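Local atomic coordinates of chorismatase (Streptomyces hygroscopicus, PDB entry 4BPS), a protein that hydrolyses chorismate to pyruvate and a dihydroxycyclohexadiene carboxylic acid, a step in the biosynthesis of the immunosuppressants FK506 and FK520. Residues A19-F24 with V75-R80; L210-Y215 with P224-A229; H214-Y219 with L249-V254. All blocks are in the same frame, centred on the assembly; numbering follows the deposited sequence. Where two conformers were deposited one is given.

Contact 1: residues A19-F24 with V75-R80; sequences APYCRF and VWHAQR
P20 comes up to the end of the neighbouring strand with its backbone: CA lies 3.1 Å from H77 O, a CA-H...O contact beside the first hydrogen bond of the pairing. Y21 then forms an antiparallel hydrogen-bonded pair with H77. Y21 N gives to H77 O and H77 N gives back to Y21 O, the latter at 2.8 Å and nearly along the C=O axis. Y21 CG stands between the backbone N and the carbonyl carbon (chi1 60°), on the H77 side of the sheet, and one face of the ring receives H77 CB, a CH-pi contact with CB 3.4 Å from Y21 CZ. The two rings are nearly parallel, their planes 16° apart, but slid so far that they barely overlap. H77 ND1 is held by T37.

C22, in the non-hydrogen-bonded pair with W76, turns to the other face of the sheet. Its CB sits over the six-membered ring of W76, 3.8 Å from CH2, and SG follows over the same ring at 3.9 Å from CZ2, a sulfur-aromatic contact. M342 of strand 337-343 touches both side chains, while W76 NE1 bonds to E74. R23 closes the pairing with two backbone bonds to V75, and V75 N to R23 O measures 2.8 Å. On the Y21 side of the sheet, R23 CG lies 3.5 Å from H77 NE2, and the guanidinium doubles back so that NH1 reaches C22 O. This is regular antiparallel pairing, joining edge strand 21-25 to strand 72-77 in the five-stranded mixed sheet.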
loop_
_atom_site.group_PDB
_atom_site.type_symbol
_atom_site.label_atom_id
_atom_site.label_comp_id
_atom_site.label_asym_id
_atom_site.label_seq_id
_atom_site.Cartn_x
_atom_site.Cartn_y
_atom_site.Cartn_z
ATOM N N ALA A 19 -3.062 16.670 -6.380
ATOM C CA ALA A 19 -2.517 15.611 -5.522
ATOM C C ALA A 19 -2.758 14.239 -6.159
ATOM O O ALA A 19 -3.619 14.091 -7.020
ATOM C CB ALA A 19 -3.165 15.682 -4.158
ATOM N N PRO A 20 -1.957 13.226 -5.786
ATOM C CA PRO A 20 -2.062 11.931 -6.472
ATOM C C PRO A 20 -3.418 11.290 -6.325
ATOM O O PRO A 20 -4.098 11.460 -5.301
ATOM C CB PRO A 20 -0.981 11.080 -5.801
ATOM C CG PRO A 20 0.013 12.111 -5.271
ATOM C CD PRO A 20 -0.848 13.253 -4.817
ATOM N N TYR A 21 -3.808 10.541 -7.347
ATOM C CA TYR A 21 -5.071 9.826 -7.325
ATOM C C TYR A 21 -4.947 8.593 -8.207
ATOM O O TYR A 21 -4.015 8.451 -8.996
ATOM C CB TYR A 21 -6.236 10.719 -7.776
ATOM C CG TYR A 21 -6.136 11.285 -9.175
ATOM C CD1 TYR A 21 -5.397 12.447 -9.433
ATOM C CD2 TYR A 21 -6.798 10.697 -10.225
ATOM C CE1 TYR A 21 -5.324 13.001 -10.706
ATOM C CE2 TYR A 21 -6.745 11.243 -11.503
ATOM C CZ TYR A 21 -6.020 12.422 -11.736
ATOM O OH TYR A 21 -5.964 12.987 -12.991
ATOM N N CYS A 22 -5.903 7.693 -8.046
ATOM C CA CYS A 22 -5.829 6.375 -8.624
ATOM C C CYS A 22 -6.939 6.104 -9.656
ATOM O O CYS A 22 -8.065 6.647 -9.548
ATOM C CB CYS A 22 -5.947 5.362 -7.447
ATOM S SG CYS A 22 -5.538 3.661 -7.824
ATOM N N ARG A 23 -6.616 5.248 -10.620
ATOM C CA ARG A 23 -7.606 4.637 -11.505
ATOM C C ARG A 23 -7.313 3.154 -11.614
ATOM O O ARG A 23 -6.156 2.754 -11.536
ATOM C CB ARG A 23 -7.522 5.220 -12.923
ATOM C CG ARG A 23 -7.871 6.692 -13.048
ATOM C CD ARG A 23 -9.361 6.934 -12.988
ATOM N NE ARG A 23 -9.677 8.342 -13.232
ATOM C CZ ARG A 23 -9.852 9.267 -12.292
ATOM N NH1 ARG A 23 -9.774 8.962 -11.001
ATOM N NH2 ARG A 23 -10.120 10.519 -12.644
ATOM N N PHE A 24 -8.357 2.349 -11.813
ATOM C CA PHE A 24 -8.188 0.937 -12.146
ATOM C C PHE A 24 -8.567 0.763 -13.609
ATOM O O PHE A 24 -9.629 1.231 -14.055
ATOM C CB PHE A 24 -9.084 0.042 -11.308
ATOM C CG PHE A 24 -8.736 -0.029 -9.827
ATOM C CD1 PHE A 24 -7.595 0.548 -9.283
ATOM C CD2 PHE A 24 -9.593 -0.719 -8.990
ATOM C CE1 PHE A 24 -7.308 0.433 -7.924
ATOM C CE2 PHE A 24 -9.319 -0.845 -7.655
ATOM C CZ PHE A 24 -8.186 -0.277 -7.109
ATOM N N VAL A 75 -3.339 2.394 -11.750
ATOM C CA VAL A 75 -2.659 3.523 -12.371
ATOM C C VAL A 75 -2.703 4.721 -11.423
ATOM O O VAL A 75 -3.782 5.141 -11.005
ATOM C CB VAL A 75 -3.308 3.916 -13.718
ATOM C CG1 VAL A 75 -2.457 4.969 -14.411
ATOM C CG2 VAL A 75 -3.511 2.683 -14.632
ATOM N N TRP A 76 -1.530 5.260 -11.107
ATOM C CA TRP A 76 -1.423 6.471 -10.302
ATOM C C TRP A 76 -1.259 7.675 -11.218
ATOM O O TRP A 76 -0.550 7.625 -12.237
ATOM C CB TRP A 76 -0.292 6.332 -9.277
ATOM C CG TRP A 76 -0.766 5.445 -8.187
ATOM C CD1 TRP A 76 -0.595 4.097 -8.091
ATOM C CD2 TRP A 76 -1.623 5.833 -7.116
ATOM N NE1 TRP A 76 -1.286 3.618 -6.984
ATOM C CE2 TRP A 76 -1.928 4.675 -6.379
ATOM C CE3 TRP A 76 -2.161 7.056 -6.705
ATOM C CZ2 TRP A 76 -2.739 4.709 -5.242
ATOM C CZ3 TRP A 76 -2.959 7.087 -5.574
ATOM C CH2 TRP A 76 -3.241 5.926 -4.857
ATOM N N HIS A 77 -1.929 8.747 -10.828
ATOM C CA HIS A 77 -2.016 9.995 -11.576
ATOM C C HIS A 77 -1.713 11.171 -10.658
ATOM O O HIS A 77 -1.905 11.084 -9.435
ATOM C CB HIS A 77 -3.456 10.208 -12.050
ATOM C CG HIS A 77 -3.932 9.229 -13.072
ATOM N ND1 HIS A 77 -4.078 9.574 -14.396
ATOM C CD2 HIS A 77 -4.344 7.938 -12.969
ATOM C CE1 HIS A 77 -4.552 8.532 -15.069
ATOM N NE2 HIS A 77 -4.703 7.527 -14.228
ATOM N N ALA A 78 -1.323 12.295 -11.248
ATOM C CA ALA A 78 -1.382 13.561 -10.511
ATOM C C ALA A 78 -1.605 14.682 -11.511
ATOM O O ALA A 78 -2.726 15.141 -11.672
ATOM C CB ALA A 78 -0.108 13.771 -9.672
ATOM N N GLN A 79 -0.539 15.116 -12.157
ATOM C CA GLN A 79 -0.632 15.983 -13.321
ATOM C C GLN A 79 0.560 15.625 -14.192
ATOM O O GLN A 79 1.313 14.708 -13.855
ATOM C CB GLN A 79 -0.672 17.458 -12.935
ATOM C CG GLN A 79 0.555 18.001 -12.274
ATOM C CD GLN A 79 0.265 19.328 -11.549
ATOM O OE1 GLN A 79 0.163 19.349 -10.314
ATOM N NE2 GLN A 79 0.182 20.427 -12.293
ATOM N N ARG A 80 0.723 16.309 -15.323
ATOM C CA ARG A 80 1.789 15.970 -16.244
ATOM C C ARG A 80 3.138 15.849 -15.534
ATOM O O ARG A 80 3.606 16.814 -14.956
ATOM C CB ARG A 80 1.846 17.079 -17.305
ATOM C CG ARG A 80 2.982 16.935 -18.303
ATOM C CD ARG A 80 2.973 18.041 -19.382
ATOM N NE ARG A 80 2.828 19.411 -18.850
ATOM C CZ ARG A 80 3.832 20.142 -18.350
ATOM N NH1 ARG A 80 5.062 19.658 -18.317
ATOM N NH2 ARG A 80 3.615 21.380 -17.906
#

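Contact 2: residues L210-Y215 with P224-A229; sequences LTAHHY and PVFARA. With 3EB (3-(2-carboxyethyl)benzoic acid), chain B.
Y215 and R228 meet tip to tip in the substrate-binding pocket of this YjgF-fold enzyme, where two parts of the loop between strands 201-204 and 229-232 fold against each other. The polar contacts centre on the R228 guanidinium. NH2 donates to Y215 OH at 2.9 Å, almost straight (177°) and in the guanidinium plane; its bond to L210 O is weak. NH1 gives to OXT of the bound 3-(2-carboxyethyl)benzoic acid, and Y215 OH gives its own proton to the other oxygen, O, of that carboxylate at 2.7 Å. A phenylalanine in place of Y215 would probably leave that oxygen without this donor and R228 NH2 with only its weak bond to L210 O among these partners, so that the guanidinium would be less firmly fixed. Y155 and R162 also bond to the ligand.

The apolar contacts centre on F226. A212 CB presses on one face of its ring, 3.5 Å from CE1, and the ligand ring lies over the opposite face, with CAN 3.3 Å from CE1. P224 puts CG 3.7 Å from Y215 CD2, while helix 154-169 touches P224 through Y155, C159 and R162.

Two waters bridge the segments. One joins H213 N and H213 ND1 to F226 N. The other accepts from A212 N and from R228 NE, the latter at 2.9 Å, and donates to F226 O.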
loop_
_atom_site.group_PDB
_atom_site.type_symbol
_atom_site.label_atom_id
_atom_site.label_comp_id
_atom_site.label_asym_id
_atom_site.label_seq_id
_atom_site.Cartn_x
_atom_site.Cartn_y
_atom_site.Cartn_z
ATOM N N LEU A 210 -3.565 -1.101 18.012
ATOM C CA LEU A 210 -2.260 -0.715 18.501
ATOM C C LEU A 210 -1.382 -0.216 17.343
ATOM O O LEU A 210 -1.340 -0.817 16.273
ATOM C CB LEU A 210 -1.606 -1.924 19.178
ATOM C CG LEU A 210 -0.276 -1.685 19.905
ATOM C CD1 LEU A 210 -0.393 -0.659 21.035
ATOM C CD2 LEU A 210 0.261 -3.007 20.433
ATOM N N THR A 211 -0.647 0.866 17.581
ATOM C CA THR A 211 0.328 1.362 16.607
ATOM C C THR A 211 1.301 0.254 16.233
ATOM O O THR A 211 1.846 -0.427 17.115
ATOM C CB THR A 211 1.037 2.566 17.212
ATOM O OG1 THR A 211 0.071 3.617 17.347
ATOM C CG2 THR A 211 2.182 3.071 16.362
ATOM N N ALA A 212 1.502 0.065 14.929
ATOM C CA ALA A 212 2.236 -1.099 14.416
ATOM C C ALA A 212 3.610 -1.237 15.069
ATOM O O ALA A 212 3.988 -2.340 15.490
ATOM C CB ALA A 212 2.331 -1.026 12.891
ATOM N N HIS A 213 4.369 -0.133 15.146
ATOM C CA HIS A 213 5.726 -0.284 15.676
ATOM C C HIS A 213 5.767 -0.450 17.188
ATOM O O HIS A 213 6.838 -0.635 17.760
ATOM C CB HIS A 213 6.681 0.807 15.169
ATOM C CG HIS A 213 6.426 2.183 15.671
ATOM N ND1 HIS A 213 5.573 3.068 15.037
ATOM C CD2 HIS A 213 7.001 2.858 16.694
ATOM C CE1 HIS A 213 5.602 4.219 15.692
ATOM N NE2 HIS A 213 6.461 4.123 16.694
ATOM N N HIS A 214 4.586 -0.440 17.818
ATOM C CA HIS A 214 4.440 -0.801 19.238
ATOM C C HIS A 214 3.975 -2.241 19.434
ATOM O O HIS A 214 3.738 -2.648 20.572
ATOM C CB HIS A 214 3.445 0.142 19.935
ATOM C CG HIS A 214 3.906 1.556 19.998
ATOM N ND1 HIS A 214 3.085 2.579 20.421
ATOM C CD2 HIS A 214 5.097 2.121 19.701
ATOM C CE1 HIS A 214 3.748 3.721 20.369
ATOM N NE2 HIS A 214 4.975 3.471 19.942
ATOM N N TYR A 215 3.826 -3.014 18.369
ATOM C CA TYR A 215 3.442 -4.402 18.533
ATOM C C TYR A 215 4.420 -5.134 19.462
ATOM O O TYR A 215 5.626 -4.898 19.430
ATOM C CB TYR A 215 3.416 -5.145 17.206
ATOM C CG TYR A 215 2.212 -4.943 16.286
ATOM C CD1 TYR A 215 1.176 -4.049 16.582
ATOM C CD2 TYR A 215 2.121 -5.665 15.113
ATOM C CE1 TYR A 215 0.115 -3.910 15.717
ATOM C CE2 TYR A 215 1.075 -5.521 14.225
ATOM C CZ TYR A 215 0.070 -4.635 14.521
ATOM O OH TYR A 215 -1.003 -4.428 13.655
ATOM N N PRO A 224 6.454 -4.436 12.705
ATOM C CA PRO A 224 6.096 -3.634 11.533
ATOM C C PRO A 224 6.078 -2.161 11.881
ATOM O O PRO A 224 6.085 -1.796 13.065
ATOM C CB PRO A 224 4.691 -4.133 11.152
ATOM C CG PRO A 224 4.278 -5.073 12.204
ATOM C CD PRO A 224 5.312 -5.167 13.265
ATOM N N VAL A 225 6.083 -1.306 10.858
ATOM C CA VAL A 225 5.964 0.133 11.070
ATOM C C VAL A 225 5.170 0.709 9.925
ATOM O O VAL A 225 5.478 0.440 8.767
ATOM C CB VAL A 225 7.350 0.801 11.208
ATOM C CG1 VAL A 225 8.271 0.499 10.001
ATOM C CG2 VAL A 225 7.224 2.292 11.413
ATOM N N PHE A 226 4.121 1.451 10.266
ATOM C CA PHE A 226 3.226 2.092 9.290
ATOM C C PHE A 226 2.095 2.795 10.027
ATOM O O PHE A 226 1.700 2.368 11.121
ATOM C CB PHE A 226 2.635 1.109 8.242
ATOM C CG PHE A 226 1.849 -0.039 8.821
ATOM C CD1 PHE A 226 2.463 -1.242 9.160
ATOM C CD2 PHE A 226 0.482 0.069 9.006
ATOM C CE1 PHE A 226 1.741 -2.289 9.675
ATOM C CE2 PHE A 226 -0.250 -0.978 9.526
ATOM C CZ PHE A 226 0.380 -2.151 9.878
ATOM N N ALA A 227 1.535 3.815 9.384
ATOM C CA ALA A 227 0.346 4.493 9.889
ATOM C C ALA A 227 -0.901 3.769 9.405
ATOM O O ALA A 227 -0.844 3.027 8.427
ATOM C CB ALA A 227 0.319 5.925 9.396
ATOM N N ARG A 228 -2.048 4.018 10.039
ATOM C CA ARG A 228 -3.294 3.345 9.632
ATOM C C ARG A 228 -3.991 4.073 8.456
ATOM O O ARG A 228 -4.783 3.462 7.715
ATOM C CB ARG A 228 -4.232 3.162 10.839
ATOM C CG ARG A 228 -3.572 2.374 11.958
ATOM C CD ARG A 228 -3.279 0.946 11.546
ATOM N NE ARG A 228 -2.431 0.285 12.533
ATOM C CZ ARG A 228 -2.233 -1.030 12.557
ATOM N NH1 ARG A 228 -2.821 -1.818 11.668
ATOM N NH2 ARG A 228 -1.444 -1.552 13.491
ATOM N N ALA A 229 -3.675 5.353 8.258
ATOM C CA ALA A 229 -4.110 6.134 7.075
ATOM C C ALA A 229 -3.198 7.362 7.012
ATOM O O ALA A 229 -2.498 7.665 8.001
ATOM C CB ALA A 229 -5.569 6.546 7.208
HETATM C C 3EB B . -1.746 -5.346 10.601
HETATM O O 3EB B . -0.686 -5.485 11.219
HETATM C CA 3EB B . -2.096 -6.201 9.415
HETATM O OAB 3EB B . 3.788 -4.589 7.165
HETATM O OAD 3EB B . 3.394 -2.905 5.776
HETATM C CAE 3EB B . -1.216 -4.117 7.375
HETATM C CAF 3EB B . -0.708 -3.016 6.696
HETATM C CAG 3EB B . -0.372 -5.153 7.776
HETATM C CAH 3EB B . 0.642 -2.937 6.398
HETATM C CAL 3EB B . 2.990 -3.839 6.567
HETATM C CAM 3EB B . 0.989 -5.048 7.485
HETATM C CAN 3EB B . 1.510 -3.941 6.816
HETATM O OXT 3EB B . -2.651 -4.501 10.964
HETATM C C2 3EB B . -0.895 -6.402 8.468
HETATM O O HOH W 1 -0.094 1.874 13.195
HETATM O O HOH W 2 3.820 2.053 13.154
#

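Contact 3: residues H214-Y219 with L249-V254; sequences HYPTTY and LGHRTV. With 3EB (3-(2-carboxyethyl)benzoic acid), chain B.
A type II' beta turn from L249 to R252, the hairpin bend between strands 239-249 and 252-253, meets the loop that carries the substrate-binding Y215. H251 does most of the touching from the turn, and its imidazole meets P216 with a face and Y219 OH with its edge. P216 CD is 3.6 Å from H251 CD2, and P216 CG makes a CH-pi contact over the same face, offset from the ring centre. Y219 comes across at about a right angle, and its OH shares a 2.7 Å hydrogen bond with H251 ND1 in which either atom could be the donor. The planes of the two rings stand 66° apart. A water extends this bond: it lies 2.7 Å from Y219 OH and accepts from T253 N at 2.9 Å. Further in, H251 CB touches the Y215 ring off-centre, 3.9 Å from CD1. At the end of the turn, R252 NH2 bonds to the next residue's carbonyl, T253 O, at 3.0 Å.

R332 backs the turn, bonding to H251 O and T253 OG1 and touching Y215 and Y219, while helix 259-274 packs on L249, T253 and V254.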
loop_
_atom_site.group_PDB
_atom_site.type_symbol
_atom_site.label_atom_id
_atom_site.label_comp_id
_atom_site.label_asym_id
_atom_site.label_seq_id
_atom_site.Cartn_x
_atom_site.Cartn_y
_atom_site.Cartn_z
ATOM N N HIS A 214 4.586 -0.440 17.818
ATOM C CA HIS A 214 4.440 -0.801 19.238
ATOM C C HIS A 214 3.975 -2.241 19.434
ATOM O O HIS A 214 3.738 -2.648 20.572
ATOM C CB HIS A 214 3.445 0.142 19.935
ATOM C CG HIS A 214 3.906 1.556 19.998
ATOM N ND1 HIS A 214 3.085 2.579 20.421
ATOM C CD2 HIS A 214 5.097 2.121 19.701
ATOM C CE1 HIS A 214 3.748 3.721 20.369
ATOM N NE2 HIS A 214 4.975 3.471 19.942
ATOM N N TYR A 215 3.826 -3.014 18.369
ATOM C CA TYR A 215 3.442 -4.402 18.533
ATOM C C TYR A 215 4.420 -5.134 19.462
ATOM O O TYR A 215 5.626 -4.898 19.430
ATOM C CB TYR A 215 3.416 -5.145 17.206
ATOM C CG TYR A 215 2.212 -4.943 16.286
ATOM C CD1 TYR A 215 1.176 -4.049 16.582
ATOM C CD2 TYR A 215 2.121 -5.665 15.113
ATOM C CE1 TYR A 215 0.115 -3.910 15.717
ATOM C CE2 TYR A 215 1.075 -5.521 14.225
ATOM C CZ TYR A 215 0.070 -4.635 14.521
ATOM O OH TYR A 215 -1.003 -4.428 13.655
ATOM N N PRO A 216 3.904 -6.104 20.224
ATOM C CA PRO A 216 4.766 -6.862 21.133
ATOM C C PRO A 216 5.658 -7.833 20.356
ATOM O O PRO A 216 5.475 -8.085 19.156
ATOM C CB PRO A 216 3.754 -7.607 22.008
ATOM C CG PRO A 216 2.558 -7.791 21.121
ATOM C CD PRO A 216 2.491 -6.523 20.321
ATOM N N THR A 217 6.609 -8.422 21.065
ATOM C CA THR A 217 7.656 -9.152 20.367
ATOM C C THR A 217 7.195 -10.494 19.820
ATOM O O THR A 217 7.919 -11.107 19.047
ATOM C CB THR A 217 8.899 -9.353 21.246
ATOM O OG1 THR A 217 8.541 -10.149 22.374
ATOM C CG2 THR A 217 9.488 -8.021 21.700
ATOM N N THR A 218 5.992 -10.931 20.181
ATOM C CA THR A 218 5.390 -12.080 19.526
ATOM C C THR A 218 5.476 -11.974 18.004
ATOM O O THR A 218 5.626 -12.981 17.331
ATOM C CB THR A 218 3.897 -12.175 19.899
ATOM O OG1 THR A 218 3.712 -11.901 21.291
ATOM C CG2 THR A 218 3.360 -13.542 19.539
ATOM N N TYR A 219 5.345 -10.750 17.485
ATOM C CA TYR A 219 5.293 -10.493 16.043
ATOM C C TYR A 219 6.672 -10.149 15.453
ATOM O O TYR A 219 6.765 -9.734 14.290
ATOM C CB TYR A 219 4.309 -9.350 15.766
ATOM C CG TYR A 219 2.933 -9.615 16.349
ATOM C CD1 TYR A 219 2.097 -10.584 15.824
ATOM C CD2 TYR A 219 2.472 -8.901 17.444
ATOM C CE1 TYR A 219 0.846 -10.827 16.354
ATOM C CE2 TYR A 219 1.224 -9.142 17.995
ATOM C CZ TYR A 219 0.406 -10.082 17.434
ATOM O OH TYR A 219 -0.835 -10.319 17.949
ATOM N N LEU A 249 -8.100 -6.321 16.556
ATOM C CA LEU A 249 -8.502 -5.388 17.616
ATOM C C LEU A 249 -7.322 -5.352 18.600
ATOM O O LEU A 249 -6.802 -6.397 19.020
ATOM C CB LEU A 249 -9.883 -5.724 18.196
ATOM C CG LEU A 249 -11.057 -5.527 17.189
ATOM C CD1 LEU A 249 -12.356 -6.026 17.798
ATOM C CD2 LEU A 249 -11.271 -4.087 16.561
ATOM N N GLY A 250 -6.851 -4.161 18.939
ATOM C CA GLY A 250 -5.585 -4.028 19.650
ATOM C C GLY A 250 -4.489 -4.421 18.676
ATOM O O GLY A 250 -4.406 -3.829 17.584
ATOM N N HIS A 251 -3.679 -5.434 19.020
ATOM C CA HIS A 251 -2.776 -6.045 18.047
ATOM C C HIS A 251 -3.280 -7.411 17.595
ATOM O O HIS A 251 -2.649 -8.038 16.748
ATOM C CB HIS A 251 -1.346 -6.192 18.584
ATOM C CG HIS A 251 -1.261 -7.039 19.813
ATOM N ND1 HIS A 251 -1.466 -8.406 19.803
ATOM C CD2 HIS A 251 -1.051 -6.682 21.100
ATOM C CE1 HIS A 251 -1.383 -8.850 21.042
ATOM N NE2 HIS A 251 -1.137 -7.827 21.846
ATOM N N ARG A 252 -4.358 -7.892 18.189
ATOM C CA ARG A 252 -4.743 -9.285 18.052
ATOM C C ARG A 252 -5.601 -9.576 16.836
ATOM O O ARG A 252 -6.591 -8.888 16.585
ATOM C CB ARG A 252 -5.594 -9.649 19.280
ATOM C CG ARG A 252 -4.980 -10.316 20.481
ATOM C CD ARG A 252 -6.129 -11.101 21.237
ATOM N NE ARG A 252 -7.025 -11.792 20.279
ATOM C CZ ARG A 252 -8.028 -12.604 20.565
ATOM N NH1 ARG A 252 -8.334 -12.900 21.820
ATOM N NH2 ARG A 252 -8.727 -13.140 19.551
ATOM N N THR A 253 -5.283 -10.666 16.144
ATOM C CA THR A 253 -6.197 -11.223 15.167
ATOM C C THR A 253 -7.483 -11.603 15.890
ATOM O O THR A 253 -7.444 -12.280 16.933
ATOM C CB THR A 253 -5.587 -12.473 14.523
ATOM O OG1 THR A 253 -4.414 -12.073 13.822
ATOM C CG2 THR A 253 -6.581 -13.146 13.575
ATOM N N VAL A 254 -8.626 -11.213 15.333
ATOM C CA VAL A 254 -9.926 -11.636 15.851
ATOM C C VAL A 254 -10.647 -12.493 14.802
ATOM O O VAL A 254 -10.188 -12.624 13.668
ATOM C CB VAL A 254 -10.766 -10.453 16.361
ATOM C CG1 VAL A 254 -10.080 -9.803 17.562
ATOM C CG2 VAL A 254 -11.065 -9.482 15.257
HETATM C C 3EB B . -1.746 -5.346 10.601
HETATM O O 3EB B . -0.686 -5.485 11.219
HETATM C CA 3EB B . -2.096 -6.201 9.415
HETATM O OAB 3EB B . 3.788 -4.589 7.165
HETATM O OAD 3EB B . 3.394 -2.905 5.776
HETATM C CAE 3EB B . -1.216 -4.117 7.375
HETATM C CAF 3EB B . -0.708 -3.016 6.696
HETATM C CAG 3EB B . -0.372 -5.153 7.776
HETATM C CAH 3EB B . 0.642 -2.937 6.398
HETATM C CAL 3EB B . 2.990 -3.839 6.567
HETATM C CAM 3EB B . 0.989 -5.048 7.485
HETATM C CAN 3EB B . 1.510 -3.941 6.816
HETATM O OXT 3EB B . -2.651 -4.501 10.964
HETATM C C2 3EB B . -0.895 -6.402 8.468
HETATM O O HOH W 3 -2.844 -12.002 17.125
#

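How the contacts relate
Contact 1 and contact 2 are both buried, yet they lie on opposite sides of the chain's centre, with centres 26 Å apart and no touch between them. Contact 3 is at the surface. Contact 1 is sheet pairing, held by paired backbone bonds with side chains on both faces; contacts 2 and 3 join loops and turns, and side chains and waters do the bonding. Those two share H214 and Y215 and sit about 10 Å apart between centres. L210 of contact 2 also meets G250 of contact 3, N to O at 2.9 Å, probably a hydrogen bond. Y215 belongs to both: its hydroxyl bonds in contact 2, the side of its ring packs in contact 3.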